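Local structure of putative cell adhesion protein (Bacteroides thetaiotaomicron, 4DGU) at residues A[105-111]-A[123-129]. The protein is a putative fimbrillin-like cell adhesion protein that binds zinc ions in the crystal and probably serves as a pilus component of this gut bacterium. Residues are numbered along the deposited sequence.
Sequences QEHLFGT and LKFKRMT. With ZN (zinc ion), chain D.
Start with the salt bridge: Arg127 NE and NH2 both donate to OE1 of Glu106 (chi1 p), at 2.9 and 3.0 Å, while Glu106 OE2 turns to Ser39. Next, the backbone ladder of an antiparallel hairpin. Phe109 N meets Lys126 O at 3.0 Å and Lys126 N returns to Phe109 O at 2.8 Å; Lys124 N reaches Thr111 O at 2.9 Å, its reverse bond, Thr111 N to Lys124 O, being weak at 3.3 Å. Past the last bridge, Met128 N bonds His107 O at 2.8 Å, and His107 N bonds Thr129 OG1, itself also bonded to Asn188, at 3.1 Å. Leu108–Arg127 and Gly110–Phe125 are the non-hydrogen-bonded pairs, the latter with CA atoms just 3.8 Å apart. There the Phe125 ring (chi1 m) lies across Gly110, CA 3.9 Å from its centroid in a CH-pi contact; a beta carbon would clash. Leu108 CB packs on Phe125 CD2 at 3.7 Å; Phe109, on the opposite face, sets CB against selenomethionine Met128 CG at 3.8 Å. Strands 77-83 and 13-20 flank the hairpin within the mixed sheet of this fimbrillin-like fold. His107 NE2 binds zinc at 2.2 Å with two waters, so its backbone bonds hold a zinc ligand against 123-129.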
ATOM      1  N   GLN A 105     -20.158 -19.029  10.846  1.00 53.39           N
ATOM      2  CA  GLN A 105     -19.427 -19.620  11.964  1.00 51.29           C
ATOM      3  C   GLN A 105     -17.940 -19.690  11.613  1.00 50.90           C
ATOM      4  O   GLN A 105     -17.576 -20.117  10.519  1.00 49.12           O
ATOM      5  CB  GLN A 105     -20.025 -21.017  12.303  1.00 53.72           C
ATOM      6  CG  GLN A 105     -19.226 -21.945  13.252  1.00 57.46           C
ATOM      7  CD  GLN A 105     -19.004 -21.402  14.653  1.00 71.52           C
ATOM      8  OE1 GLN A 105     -17.870 -21.324  15.141  1.00 62.15           O
ATOM      9  NE2 GLN A 105     -20.070 -21.004  15.342  1.00 69.20           N
ATOM     10  N   GLU A 106     -17.087 -19.255  12.549  1.00 45.64           N
ATOM     11  CA  GLU A 106     -15.629 -19.310  12.412  1.00 43.37           C
ATOM     12  C   GLU A 106     -15.126 -20.760  12.342  1.00 47.49           C
ATOM     13  O   GLU A 106     -15.751 -21.654  12.929  1.00 47.73           O
ATOM     14  CB  GLU A 106     -14.939 -18.604  13.603  1.00 43.73           C
ATOM     15  CG  GLU A 106     -15.079 -19.309  14.948  1.00 46.63           C
ATOM     16  CD  GLU A 106     -14.471 -18.623  16.154  1.00 63.19           C
ATOM     17  OE1 GLU A 106     -13.629 -17.709  15.986  1.00 51.62           O
ATOM     18  OE2 GLU A 106     -14.846 -19.012  17.284  1.00 53.44           O
ATOM     19  N   HIS A 107     -13.991 -20.974  11.645  1.00 41.64           N
ATOM     20  CA  HIS A 107     -13.340 -22.263  11.520  1.00 41.05           C
ATOM     21  C   HIS A 107     -11.864 -22.084  11.775  1.00 44.02           C
ATOM     22  O   HIS A 107     -11.201 -21.232  11.163  1.00 40.77           O
ATOM     23  CB  HIS A 107     -13.614 -22.905  10.157  1.00 43.16           C
ATOM     24  CG  HIS A 107     -15.017 -23.423  10.044  1.00 48.09           C
ATOM     25  ND1 HIS A 107     -15.401 -24.613  10.664  1.00 50.81           N
ATOM     26  CD2 HIS A 107     -16.099 -22.859   9.466  1.00 49.05           C
ATOM     27  CE1 HIS A 107     -16.686 -24.744  10.410  1.00 51.05           C
ATOM     28  NE2 HIS A 107     -17.150 -23.713   9.696  1.00 51.15           N
ATOM     29  N   LEU A 108     -11.377 -22.828  12.762  1.00 44.43           N
ATOM     30  CA  LEU A 108      -9.996 -22.782  13.230  1.00 44.95           C
ATOM     31  C   LEU A 108      -9.311 -24.130  13.001  1.00 47.27           C
ATOM     32  O   LEU A 108      -9.936 -25.201  13.057  1.00 46.43           O
ATOM     33  CB  LEU A 108      -9.913 -22.357  14.725  1.00 45.77           C
ATOM     34  CG  LEU A 108     -11.033 -21.412  15.282  1.00 51.48           C
ATOM     35  CD1 LEU A 108     -10.942 -21.284  16.792  1.00 53.20           C
ATOM     36  CD2 LEU A 108     -10.959 -20.047  14.705  1.00 50.14           C
ATOM     37  N   PHE A 109      -8.023 -24.047  12.687  1.00 41.91           N
ATOM     38  CA  PHE A 109      -7.184 -25.201  12.440  1.00 40.28           C
ATOM     39  C   PHE A 109      -5.908 -25.041  13.231  1.00 44.12           C
ATOM     40  O   PHE A 109      -5.245 -24.013  13.127  1.00 45.13           O
ATOM     41  CB  PHE A 109      -6.912 -25.391  10.936  1.00 40.84           C
ATOM     42  CG  PHE A 109      -6.131 -26.641  10.643  1.00 41.78           C
ATOM     43  CD1 PHE A 109      -6.741 -27.888  10.699  1.00 43.68           C
ATOM     44  CD2 PHE A 109      -4.770 -26.582  10.367  1.00 42.64           C
ATOM     45  CE1 PHE A 109      -6.014 -29.046  10.459  1.00 45.00           C
ATOM     46  CE2 PHE A 109      -4.050 -27.740  10.115  1.00 45.23           C
ATOM     47  CZ  PHE A 109      -4.681 -28.963  10.150  1.00 44.32           C
ATOM     48  N   GLY A 110      -5.598 -26.045  14.053  1.00 40.90           N
ATOM     49  CA  GLY A 110      -4.423 -26.014  14.910  1.00 38.86           C
ATOM     50  C   GLY A 110      -3.458 -27.141  14.646  1.00 42.44           C
ATOM     51  O   GLY A 110      -3.841 -28.187  14.121  1.00 43.18           O
ATOM     52  N   THR A 111      -2.182 -26.908  14.961  1.00 37.92           N
ATOM     53  CA  THR A 111      -1.118 -27.909  14.839  1.00 36.66           C
ATOM     54  C   THR A 111      -0.249 -27.815  16.066  1.00 40.92           C
ATOM     55  O   THR A 111      -0.172 -26.769  16.716  1.00 39.47           O
ATOM     56  CB  THR A 111      -0.273 -27.782  13.540  1.00 42.37           C
ATOM     57  OG1 THR A 111       0.500 -26.602  13.590  1.00 47.28           O
ATOM     58  CG2 THR A 111      -1.102 -27.745  12.274  1.00 43.15           C
ATOM     59  N   LEU A 123      -1.688 -26.747  21.244  1.00 41.91           N
ATOM     60  CA  LEU A 123      -2.171 -26.619  19.880  1.00 41.72           C
ATOM     61  C   LEU A 123      -2.192 -25.152  19.499  1.00 44.02           C
ATOM     62  O   LEU A 123      -2.828 -24.356  20.201  1.00 43.29           O
ATOM     63  CB  LEU A 123      -3.581 -27.239  19.703  1.00 42.27           C
ATOM     64  CG  LEU A 123      -3.681 -28.749  19.674  1.00 47.12           C
ATOM     65  CD1 LEU A 123      -5.093 -29.163  19.855  1.00 47.86           C
ATOM     66  CD2 LEU A 123      -3.170 -29.321  18.346  1.00 50.67           C
ATOM     67  N   LYS A 124      -1.497 -24.808  18.384  1.00 38.90           N
ATOM     68  CA  LYS A 124      -1.391 -23.434  17.848  1.00 37.12           C
ATOM     69  C   LYS A 124      -2.438 -23.249  16.751  1.00 39.30           C
ATOM     70  O   LYS A 124      -2.235 -23.667  15.597  1.00 37.69           O
ATOM     71  CB  LYS A 124       0.033 -23.120  17.323  1.00 39.09           C
ATOM     72  CG  LYS A 124       1.188 -23.457  18.287  1.00 56.40           C
ATOM     73  CD  LYS A 124       1.382 -22.424  19.373  1.00 73.62           C
ATOM     74  CE  LYS A 124       2.776 -22.459  19.954  1.00 92.85           C
ATOM     75  NZ  LYS A 124       3.761 -21.725  19.100  1.00107.02           N
ATOM     76  N   PHE A 125      -3.566 -22.611  17.125  1.00 35.43           N
ATOM     77  CA  PHE A 125      -4.661 -22.412  16.203  1.00 36.00           C
ATOM     78  C   PHE A 125      -4.542 -21.154  15.317  1.00 41.68           C
ATOM     79  O   PHE A 125      -4.261 -20.042  15.783  1.00 40.94           O
ATOM     80  CB  PHE A 125      -5.987 -22.353  16.961  1.00 38.62           C
ATOM     81  CG  PHE A 125      -6.503 -23.718  17.348  1.00 41.14           C
ATOM     82  CD1 PHE A 125      -6.128 -24.306  18.555  1.00 43.01           C
ATOM     83  CD2 PHE A 125      -7.365 -24.422  16.503  1.00 41.82           C
ATOM     84  CE1 PHE A 125      -6.615 -25.570  18.907  1.00 43.96           C
ATOM     85  CE2 PHE A 125      -7.837 -25.687  16.856  1.00 44.29           C
ATOM     86  CZ  PHE A 125      -7.462 -26.251  18.055  1.00 41.65           C
ATOM     87  N   LYS A 126      -4.734 -21.373  14.017  1.00 37.51           N
ATOM     88  CA  LYS A 126      -4.912 -20.379  12.982  1.00 35.98           C
ATOM     89  C   LYS A 126      -6.435 -20.196  12.783  1.00 39.48           C
ATOM     90  O   LYS A 126      -7.148 -21.202  12.839  1.00 40.54           O
ATOM     91  CB  LYS A 126      -4.277 -20.861  11.657  1.00 36.58           C
ATOM     92  CG  LYS A 126      -2.775 -21.036  11.647  1.00 34.24           C
ATOM     93  CD  LYS A 126      -2.301 -21.590  10.312  1.00 32.69           C
ATOM     94  CE  LYS A 126      -0.795 -21.764  10.228  1.00 42.45           C
ATOM     95  NZ  LYS A 126      -0.433 -22.523   8.993  1.00 51.74           N
ATOM     96  N   ARG A 127      -6.940 -18.960  12.539  1.00 35.56           N
ATOM     97  CA  ARG A 127      -8.347 -18.744  12.164  1.00 35.71           C
ATOM     98  C   ARG A 127      -8.351 -18.782  10.628  1.00 39.09           C
ATOM     99  O   ARG A 127      -7.629 -17.988  10.009  1.00 39.46           O
ATOM    100  CB  ARG A 127      -8.930 -17.439  12.737  1.00 33.61           C
ATOM    101  CG  ARG A 127     -10.422 -17.226  12.426  1.00 34.81           C
ATOM    102  CD  ARG A 127     -11.047 -16.124  13.258  1.00 36.24           C
ATOM    103  NE  ARG A 127     -11.313 -16.548  14.636  1.00 51.10           N
ATOM    104  CZ  ARG A 127     -10.602 -16.189  15.710  1.00 57.39           C
ATOM    105  NH1 ARG A 127      -9.590 -15.350  15.593  1.00 35.53           N
ATOM    106  NH2 ARG A 127     -10.925 -16.648  16.912  1.00 46.67           N
HETATM  107  N   MSE A 128      -9.070 -19.766  10.027  1.00 33.98           N
HETATM  108  CA  MSE A 128      -9.097 -20.018   8.571  1.00 33.27           C
HETATM  109  C   MSE A 128     -10.161 -19.186   7.861  1.00 41.00           C
HETATM  110  O   MSE A 128     -10.069 -18.979   6.644  1.00 40.73           O
HETATM  111  CB  MSE A 128      -9.283 -21.514   8.255  1.00 35.12           C
HETATM  112  CG  MSE A 128      -8.405 -22.454   9.102  1.00 40.69           C
HETATM  113 SE   MSE A 128      -6.524 -21.944   9.160  0.75 47.83          SE
HETATM  114  CE  MSE A 128      -6.002 -22.184   7.244  1.00 44.27           C
ATOM    115  N   THR A 129     -11.166 -18.715   8.630  1.00 38.65           N
ATOM    116  CA  THR A 129     -12.218 -17.801   8.186  1.00 38.86           C
ATOM    117  C   THR A 129     -11.781 -16.357   8.546  1.00 41.44           C
ATOM    118  O   THR A 129     -10.753 -16.172   9.220  1.00 40.58           O
ATOM    119  CB  THR A 129     -13.561 -18.181   8.787  1.00 45.12           C
ATOM    120  OG1 THR A 129     -13.366 -18.349  10.191  1.00 42.23           O
ATOM    121  CG2 THR A 129     -14.153 -19.460   8.167  1.00 43.53           C
TER
HETATM  122 ZN    ZN D 302     -19.220 -23.389   9.162  1.00 68.49          ZN
HETATM  123  O   HOH W   1     -19.467 -21.171   8.961  1.00 61.27           O
HETATM  124  O   HOH W   2      -0.459 -23.844  13.618  1.00 41.26           O
HETATM  125  O   HOH W   3     -19.525 -24.384   7.129  1.00 56.81           O